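Side-chain contacts in multiheme cytochrome cf (Carboxydothermus ferrireducens DSM 11255, PDB 6QVM), which probably reduces extracellular insoluble Fe(III), passing electrons along a chain of eleven hemes c within the S-layer: residues G395-E400 / G470-T475; G412-S417 / H559-G564. All coordinates share one frame; numbering follows the deposited sequence.

Interaction 1 (G395-E400 / G470-T475); sequences GEYNDE and GITCVT. With CA (calcium ion), chain S; HEC (heme c), chain L; NGA (2-acetamido-2-deoxy-beta-D-galactopyranose), chain D.
The CXXCH heme-attachment motif that begins at C473 meets a calcium-binding loop through Y397, whose hydroxyl reaches I471 and T472 just ahead of the motif. Y397 OH donates to I471 O at 2.5 Å, a very short bond, and the acceptor lies at the ring edge in its plane. The same hydroxyl lies 3.2 Å from T472 CA and is also bonded to S380, so this buried polar group has partners on more than one chain segment. With chi1 at 96°, well past the usual +60° value, the phenol swings across to the motif while CD1 lies 3.6 Å from CBB of the heme, approaching obliquely. N398 CB sits over the centre of the ring on one face.

On the other side, C473 SG is covalently linked to CAB of that heme at 1.8 Å, and I471 CG2 packs against its methyl CMC. The turn into the motif is tied locally: T472 N donates to T475 OG1 at 3.0 Å in an almost straight bond of 174°, and T475 N returns to T472 O. Q437 is a further partner of the T475 hydroxyl.

In the same loop as Y397, G395 O (2.5 Å) and D399 OD1 (2.4 Å) bind the calcium ion together with N398, E384 and three waters. Water 1 also donates to D399 OD2. Farther along, E400 OE1 accepts a bond from the glycan nitrogen N2.

The chemistry implies that the calcium probably steadies the 395-400 loop, which Y397 joins to the heme-attachment segment: its hydroxyl grips the carbonyl of I471, two residues before the thioether cysteine, while its ring packs on the linked substituent.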
loop_
_atom_site.group_PDB
_atom_site.type_symbol
_atom_site.label_atom_id
_atom_site.label_comp_id
_atom_site.label_asym_id
_atom_site.label_seq_id
_atom_site.Cartn_x
_atom_site.Cartn_y
_atom_site.Cartn_z
ATOM N N GLY A 395 11.263 -8.529 7.457
ATOM C CA GLY A 395 11.972 -9.297 6.447
ATOM C C GLY A 395 12.443 -10.663 6.908
ATOM O O GLY A 395 12.561 -11.583 6.095
ATOM N N GLU A 396 12.707 -10.825 8.209
ATOM C CA GLU A 396 13.261 -12.079 8.710
ATOM C C GLU A 396 12.290 -13.248 8.593
ATOM O O GLU A 396 12.720 -14.396 8.724
ATOM C CB GLU A 396 13.687 -11.928 10.169
ATOM C CG GLU A 396 12.534 -11.632 11.124
ATOM C CD GLU A 396 12.333 -10.143 11.369
ATOM O OE1 GLU A 396 11.936 -9.775 12.498
ATOM O OE2 GLU A 396 12.578 -9.344 10.437
ATOM N N TYR A 397 11.005 -12.988 8.338
ATOM C CA TYR A 397 9.999 -14.044 8.390
ATOM C C TYR A 397 10.252 -15.164 7.382
ATOM O O TYR A 397 9.766 -16.282 7.586
ATOM C CB TYR A 397 8.605 -13.449 8.168
ATOM C CG TYR A 397 8.127 -13.535 6.740
ATOM C CD1 TYR A 397 8.599 -12.654 5.779
ATOM C CD2 TYR A 397 7.204 -14.497 6.353
ATOM C CE1 TYR A 397 8.174 -12.734 4.467
ATOM C CE2 TYR A 397 6.768 -14.582 5.044
ATOM C CZ TYR A 397 7.258 -13.699 4.103
ATOM O OH TYR A 397 6.823 -13.775 2.799
ATOM N N ASN A 398 10.984 -14.892 6.297
ATOM C CA ASN A 398 11.275 -15.903 5.284
ATOM C C ASN A 398 12.774 -16.136 5.117
ATOM O O ASN A 398 13.206 -16.648 4.082
ATOM C CB ASN A 398 10.644 -15.530 3.940
ATOM C CG ASN A 398 11.156 -14.210 3.385
ATOM O OD1 ASN A 398 12.057 -13.583 3.943
ATOM N ND2 ASN A 398 10.579 -13.785 2.270
ATOM N N ASP A 399 13.572 -15.772 6.116
ATOM C CA ASP A 399 15.018 -15.862 6.020
ATOM C C ASP A 399 15.501 -17.251 6.433
ATOM O O ASP A 399 14.723 -18.127 6.822
ATOM C CB ASP A 399 15.672 -14.777 6.873
ATOM C CG ASP A 399 15.600 -13.405 6.231
ATOM O OD1 ASP A 399 15.041 -13.302 5.117
ATOM O OD2 ASP A 399 16.116 -12.438 6.834
ATOM N N GLU A 400 16.815 -17.447 6.353
ATOM C CA GLU A 400 17.474 -18.679 6.766
ATOM C C GLU A 400 18.134 -18.456 8.120
ATOM O O GLU A 400 18.905 -17.504 8.290
ATOM C CB GLU A 400 18.511 -19.095 5.721
ATOM C CG GLU A 400 19.286 -20.362 6.044
ATOM C CD GLU A 400 20.300 -20.706 4.963
ATOM O OE1 GLU A 400 20.758 -21.871 4.915
ATOM O OE2 GLU A 400 20.631 -19.805 4.160
ATOM N N GLY A 470 3.872 -17.807 -1.673
ATOM C CA GLY A 470 3.551 -18.307 -0.351
ATOM C C GLY A 470 2.891 -17.220 0.466
ATOM O O GLY A 470 2.184 -16.358 -0.062
ATOM N N ILE A 471 3.122 -17.249 1.766
ATOM C CA ILE A 471 2.634 -16.184 2.634
ATOM C C ILE A 471 3.596 -15.006 2.549
ATOM O O ILE A 471 4.819 -15.181 2.568
ATOM C CB ILE A 471 2.485 -16.696 4.076
ATOM C CG1 ILE A 471 1.429 -17.804 4.140
ATOM C CG2 ILE A 471 2.140 -15.557 5.018
ATOM C CD1 ILE A 471 1.460 -18.593 5.428
ATOM N N THR A 472 3.051 -13.799 2.428
ATOM C CA THR A 472 3.850 -12.593 2.268
ATOM C C THR A 472 3.380 -11.538 3.258
ATOM O O THR A 472 2.454 -11.762 4.042
ATOM C CB THR A 472 3.760 -12.038 0.843
ATOM O OG1 THR A 472 2.401 -11.684 0.553
ATOM C CG2 THR A 472 4.236 -13.077 -0.165
ATOM N N CYS A 473 4.039 -10.374 3.213
ATOM C CA CYS A 473 3.718 -9.289 4.140
ATOM C C CYS A 473 2.236 -8.950 4.100
ATOM O O CYS A 473 1.577 -8.848 5.143
ATOM C CB CYS A 473 4.538 -8.041 3.804
ATOM S SG CYS A 473 6.296 -8.291 3.584
ATOM N N VAL A 474 1.690 -8.784 2.891
ATOM C CA VAL A 474 0.300 -8.365 2.734
ATOM C C VAL A 474 -0.686 -9.492 2.977
ATOM O O VAL A 474 -1.900 -9.269 2.884
ATOM C CB VAL A 474 0.076 -7.737 1.345
ATOM C CG1 VAL A 474 0.958 -6.511 1.194
ATOM C CG2 VAL A 474 0.368 -8.743 0.251
ATOM N N THR A 475 -0.210 -10.697 3.289
ATOM C CA THR A 475 -1.104 -11.709 3.837
ATOM C C THR A 475 -1.633 -11.270 5.197
ATOM O O THR A 475 -2.817 -11.454 5.506
ATOM C CB THR A 475 -0.384 -13.051 3.959
ATOM O OG1 THR A 475 0.099 -13.466 2.675
ATOM C CG2 THR A 475 -1.319 -14.108 4.507
HETATM CA CA CA S . 13.665 -11.769 3.919
HETATM FE FE HEC L . 4.491 -8.162 10.244
HETATM C CHA HEC L . 4.450 -6.537 13.260
HETATM C CHB HEC L . 6.211 -5.554 8.863
HETATM C CHC HEC L . 4.919 -10.003 7.350
HETATM C CHD HEC L . 2.098 -10.392 11.282
HETATM N NA HEC L . 5.174 -6.362 10.921
HETATM C C1A HEC L . 5.074 -5.891 12.214
HETATM C C2A HEC L . 5.752 -4.610 12.273
HETATM C C3A HEC L . 6.236 -4.339 11.056
HETATM C C4A HEC L . 5.881 -5.436 10.187
HETATM C CMA HEC L . 7.025 -3.076 10.663
HETATM C CAA HEC L . 5.905 -3.741 13.541
HETATM C CBA HEC L . 7.016 -4.399 14.365
HETATM C CGA HEC L . 7.195 -3.695 15.681
HETATM O O1A HEC L . 8.260 -3.046 15.839
HETATM O O2A HEC L . 6.295 -3.778 16.560
HETATM N NB HEC L . 5.370 -7.842 8.441
HETATM C C1B HEC L . 6.111 -6.717 8.120
HETATM C C2B HEC L . 6.779 -6.972 6.864
HETATM C C3B HEC L . 6.410 -8.192 6.427
HETATM C C4B HEC L . 5.526 -8.768 7.426
HETATM C CMB HEC L . 7.679 -5.958 6.140
HETATM C CAB HEC L . 6.861 -8.916 5.127
HETATM C CBB HEC L . 8.400 -9.122 5.063
HETATM N NC HEC L . 3.600 -9.832 9.426
HETATM C C1C HEC L . 4.012 -10.481 8.273
HETATM C C2C HEC L . 3.318 -11.752 8.175
HETATM C C3C HEC L . 2.589 -11.908 9.304
HETATM C C4C HEC L . 2.723 -10.677 10.081
HETATM C CMC HEC L . 3.572 -12.797 7.058
HETATM C CAC HEC L . 1.652 -13.091 9.693
HETATM C CBC HEC L . 2.377 -14.457 9.760
HETATM N ND HEC L . 3.439 -8.420 11.996
HETATM C C1D HEC L . 2.498 -9.430 12.194
HETATM C C2D HEC L . 1.972 -9.297 13.528
HETATM C C3D HEC L . 2.702 -8.101 14.145
HETATM C C4D HEC L . 3.606 -7.623 13.128
HETATM C CMD HEC L . 0.901 -10.184 14.187
HETATM C CAD HEC L . 2.517 -7.554 15.571
HETATM C CBD HEC L . 3.721 -8.042 16.377
HETATM C CGD HEC L . 3.559 -7.711 17.839
HETATM O O1D HEC L . 4.600 -7.457 18.504
HETATM O O2D HEC L . 2.398 -7.697 18.335
HETATM C C1 NGA D . 19.208 -21.478 1.559
HETATM C C2 NGA D . 20.548 -22.092 1.147
HETATM C C3 NGA D . 21.604 -20.991 0.929
HETATM C C4 NGA D . 21.002 -19.975 -0.039
HETATM C C5 NGA D . 19.632 -19.473 0.408
HETATM C C6 NGA D . 19.014 -18.536 -0.623
HETATM C C7 NGA D . 20.522 -24.382 2.038
HETATM C C8 NGA D . 19.882 -24.826 0.750
HETATM N N2 NGA D . 20.857 -23.092 2.160
HETATM O O3 NGA D . 22.862 -21.432 0.406
HETATM O O4 NGA D . 20.838 -20.594 -1.293
HETATM O O5 NGA D . 18.751 -20.556 0.598
HETATM O O6 NGA D . 19.740 -17.327 -0.644
HETATM O O7 NGA D . 20.716 -25.209 2.932
HETATM O O HOH W 1 15.244 -10.403 5.252
HETATM O O HOH W 2 14.815 -10.195 2.339
HETATM O O HOH W 3 14.537 -13.109 1.816
#

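Interaction 2 (G412-S417 / H559-G564); sequences GKHGIS and HYFKVG. With HEC (heme c), chain M.
F561 lays its ring face against the edge of H414, and the segment that brings it there starts two residues earlier, at H559, which ligates a different heme. H559 is an axial ligand of that heme's iron, opposite H477. Y560 turns from the contact; its ring makes an edge-to-face pair with Y401 and its hydroxyl bonds to N572. At F561 the backbone adopts a left-handed conformation (phi 66°), and the side chain points to H414. The two rings form an edge-to-face pair, centroids 4.4 Å apart and planes at 58°, with H414 ND1 3.6 Å from F561 CE2. The methyl CMB of the second heme lies at the phenyl edge, in plane. H414 NE2 meanwhile binds this heme's iron at 2.0 Å, with H501 as the other axial ligand. K562 follows, and a bend at chi2 (-69°) leads its extended end to the propionate, where NZ donates to O1A at 2.9 Å. The partner oxygen O2A receives a weak bond of 3.3 Å from K413 N, so one carboxylate is held from both segments. V563 continues toward further hemes.

Packed in this way, the face of F561 would restrict rotation of the imidazole about its bond to iron, while the ammonium group would favour the ionised propionate and may tune the heme's potential.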
loop_
_atom_site.group_PDB
_atom_site.type_symbol
_atom_site.label_atom_id
_atom_site.label_comp_id
_atom_site.label_asym_id
_atom_site.label_seq_id
_atom_site.Cartn_x
_atom_site.Cartn_y
_atom_site.Cartn_z
ATOM N N GLY A 412 12.544 -19.809 7.694
ATOM C CA GLY A 412 11.275 -19.362 8.237
ATOM C C GLY A 412 10.130 -19.974 7.456
ATOM O O GLY A 412 10.055 -19.812 6.235
ATOM N N LYS A 413 9.244 -20.699 8.141
ATOM C CA LYS A 413 8.340 -21.606 7.446
ATOM C C LYS A 413 7.138 -20.910 6.820
ATOM O O LYS A 413 6.517 -21.480 5.922
ATOM C CB LYS A 413 7.876 -22.710 8.399
ATOM C CG LYS A 413 8.976 -23.686 8.768
ATOM C CD LYS A 413 8.400 -25.037 9.124
ATOM N N HIS A 414 6.798 -19.696 7.255
ATOM C CA HIS A 414 5.794 -18.932 6.521
ATOM C C HIS A 414 6.274 -18.550 5.125
ATOM O O HIS A 414 5.446 -18.297 4.244
ATOM C CB HIS A 414 5.401 -17.671 7.293
ATOM C CG HIS A 414 4.648 -17.944 8.560
ATOM N ND1 HIS A 414 5.201 -17.768 9.811
ATOM C CD2 HIS A 414 3.383 -18.379 8.769
ATOM C CE1 HIS A 414 4.310 -18.087 10.736
ATOM N NE2 HIS A 414 3.198 -18.460 10.129
ATOM N N GLY A 415 7.589 -18.511 4.905
ATOM C CA GLY A 415 8.098 -18.130 3.600
ATOM C C GLY A 415 7.945 -19.231 2.568
ATOM O O GLY A 415 7.619 -18.966 1.409
ATOM N N ILE A 416 8.209 -20.474 2.966
ATOM C CA ILE A 416 8.136 -21.618 2.077
ATOM C C ILE A 416 6.749 -22.248 2.061
ATOM O O ILE A 416 6.601 -23.380 1.598
ATOM C CB ILE A 416 9.209 -22.662 2.426
ATOM C CG1 ILE A 416 8.888 -23.340 3.754
ATOM C CG2 ILE A 416 10.586 -22.022 2.501
ATOM C CD1 ILE A 416 10.028 -24.155 4.343
ATOM N N SER A 417 5.725 -21.547 2.569
ATOM C CA SER A 417 4.407 -22.152 2.734
ATOM C C SER A 417 3.887 -22.748 1.443
ATOM O O SER A 417 3.151 -23.732 1.475
ATOM C CB SER A 417 3.408 -21.125 3.262
ATOM O OG SER A 417 2.881 -20.315 2.209
ATOM N N HIS A 559 9.747 -11.347 13.628
ATOM C CA HIS A 559 9.019 -12.264 12.760
ATOM C C HIS A 559 9.741 -13.596 12.578
ATOM O O HIS A 559 9.544 -14.267 11.560
ATOM C CB HIS A 559 8.770 -11.625 11.393
ATOM C CG HIS A 559 7.773 -10.511 11.419
ATOM N ND1 HIS A 559 7.904 -9.409 12.237
ATOM C CD2 HIS A 559 6.630 -10.322 10.716
ATOM C CE1 HIS A 559 6.880 -8.594 12.047
ATOM N NE2 HIS A 559 6.094 -9.123 11.126
ATOM N N TYR A 560 10.591 -13.986 13.530
ATOM C CA TYR A 560 11.213 -15.302 13.441
ATOM C C TYR A 560 10.247 -16.410 13.834
ATOM O O TYR A 560 10.382 -17.539 13.353
ATOM C CB TYR A 560 12.462 -15.366 14.319
ATOM C CG TYR A 560 13.617 -14.528 13.813
ATOM C CD1 TYR A 560 14.436 -14.986 12.792
ATOM C CD2 TYR A 560 13.884 -13.276 14.353
ATOM C CE1 TYR A 560 15.490 -14.227 12.318
ATOM C CE2 TYR A 560 14.937 -12.506 13.884
ATOM C CZ TYR A 560 15.741 -12.993 12.872
ATOM O OH TYR A 560 16.789 -12.241 12.401
ATOM N N PHE A 561 9.285 -16.103 14.708
ATOM C CA PHE A 561 8.249 -17.032 15.159
ATOM C C PHE A 561 8.810 -18.200 15.966
ATOM O O PHE A 561 8.044 -19.006 16.502
ATOM C CB PHE A 561 7.430 -17.550 13.974
ATOM C CG PHE A 561 6.612 -16.489 13.294
ATOM C CD1 PHE A 561 5.372 -16.127 13.791
ATOM C CD2 PHE A 561 7.083 -15.852 12.159
ATOM C CE1 PHE A 561 4.618 -15.150 13.171
ATOM C CE2 PHE A 561 6.333 -14.872 11.532
ATOM C CZ PHE A 561 5.099 -14.521 12.040
ATOM N N LYS A 562 10.132 -18.282 16.095
ATOM C CA LYS A 562 10.752 -19.294 16.937
ATOM C C LYS A 562 10.706 -18.841 18.390
ATOM O O LYS A 562 11.123 -17.726 18.715
ATOM C CB LYS A 562 12.195 -19.538 16.498
ATOM C CG LYS A 562 12.340 -20.022 15.066
ATOM C CD LYS A 562 11.806 -21.434 14.901
ATOM C CE LYS A 562 11.945 -21.891 13.462
ATOM N NZ LYS A 562 11.753 -23.357 13.306
ATOM N N VAL A 563 10.199 -19.703 19.263
ATOM C CA VAL A 563 9.993 -19.339 20.657
ATOM C C VAL A 563 11.272 -19.594 21.436
ATOM O O VAL A 563 11.885 -20.662 21.315
ATOM C CB VAL A 563 8.821 -20.133 21.254
ATOM C CG1 VAL A 563 8.338 -19.492 22.525
ATOM C CG2 VAL A 563 7.687 -20.253 20.253
ATOM N N GLY A 564 11.681 -18.608 22.228
ATOM C CA GLY A 564 12.689 -18.855 23.236
ATOM C C GLY A 564 12.137 -19.706 24.361
ATOM O O GLY A 564 10.955 -19.683 24.679
HETATM FE FE HEC M . 1.736 -19.567 10.968
HETATM C CHA HEC M . 4.176 -21.881 10.315
HETATM C CHB HEC M . 2.930 -19.209 14.171
HETATM C CHC HEC M . -0.246 -16.806 11.382
HETATM C CHD HEC M . -0.006 -20.479 8.175
HETATM N NA HEC M . 3.229 -20.410 12.053
HETATM C C1A HEC M . 4.157 -21.316 11.576
HETATM C C2A HEC M . 5.108 -21.568 12.639
HETATM C C3A HEC M . 4.764 -20.833 13.697
HETATM C C4A HEC M . 3.574 -20.098 13.352
HETATM C CMA HEC M . 5.500 -20.792 15.049
HETATM C CAA HEC M . 6.333 -22.493 12.544
HETATM C CBA HEC M . 7.451 -21.536 12.123
HETATM C CGA HEC M . 8.781 -22.224 12.009
HETATM O O1A HEC M . 8.975 -23.288 12.657
HETATM O O2A HEC M . 9.650 -21.686 11.270
HETATM N NB HEC M . 1.381 -18.254 12.510
HETATM C C1B HEC M . 2.058 -18.236 13.719
HETATM C C2B HEC M . 1.685 -17.024 14.421
HETATM C C3B HEC M . 0.791 -16.360 13.654
HETATM C C4B HEC M . 0.591 -17.124 12.433
HETATM C CMB HEC M . 2.197 -16.649 15.834
HETATM C CAB HEC M . 0.089 -15.015 13.969
HETATM C CBB HEC M . 1.111 -13.861 14.102
HETATM N NC HEC M . 0.116 -18.841 10.015
HETATM C C1C HEC M . -0.481 -17.615 10.278
HETATM C C2C HEC M . -1.404 -17.315 9.193
HETATM C C3C HEC M . -1.280 -18.295 8.261
HETATM C C4C HEC M . -0.353 -19.290 8.792
HETATM C CMC HEC M . -2.187 -15.985 9.074
HETATM C CAC HEC M . -2.043 -18.476 6.911
HETATM C CBC HEC M . -1.909 -17.273 5.950
HETATM N ND HEC M . 2.055 -20.963 9.454
HETATM C C1D HEC M . 1.157 -21.186 8.414
HETATM C C2D HEC M . 1.642 -22.278 7.609
HETATM C C3D HEC M . 2.963 -22.723 8.272
HETATM C C4D HEC M . 3.128 -21.848 9.414
HETATM C CMD HEC M . 0.921 -22.827 6.361
HETATM C CAD HEC M . 3.943 -23.861 7.881
HETATM C CBD HEC M . 4.104 -24.038 6.369
HETATM C CGD HEC M . 5.359 -24.821 6.067
HETATM O O1D HEC M . 5.786 -25.656 6.910
HETATM O O2D HEC M . 5.932 -24.614 4.965
#

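Overall arrangement
From the N terminus the chain passes 395-400, then a hairpin of strands 400-403 and 410-411, and reaches 412-417; a probable hydrogen bond from G412 N to D399 O closes that short loop. Interaction 1 closes a longer one at 470-475. Interaction 2, begun at 412-417 before that closure, ends only at 559-564, so the two cross rather than nest. The first segment of each also meets the second segment of the other: E396 OE1 probably bonds to H559 N, and S417 OG packs near I471 N. H559 completes the axial ligation of the heme attached at C473. The crossing thus ties two neighbouring hemes to the sheet containing 400-403, 410-411 and 567-572.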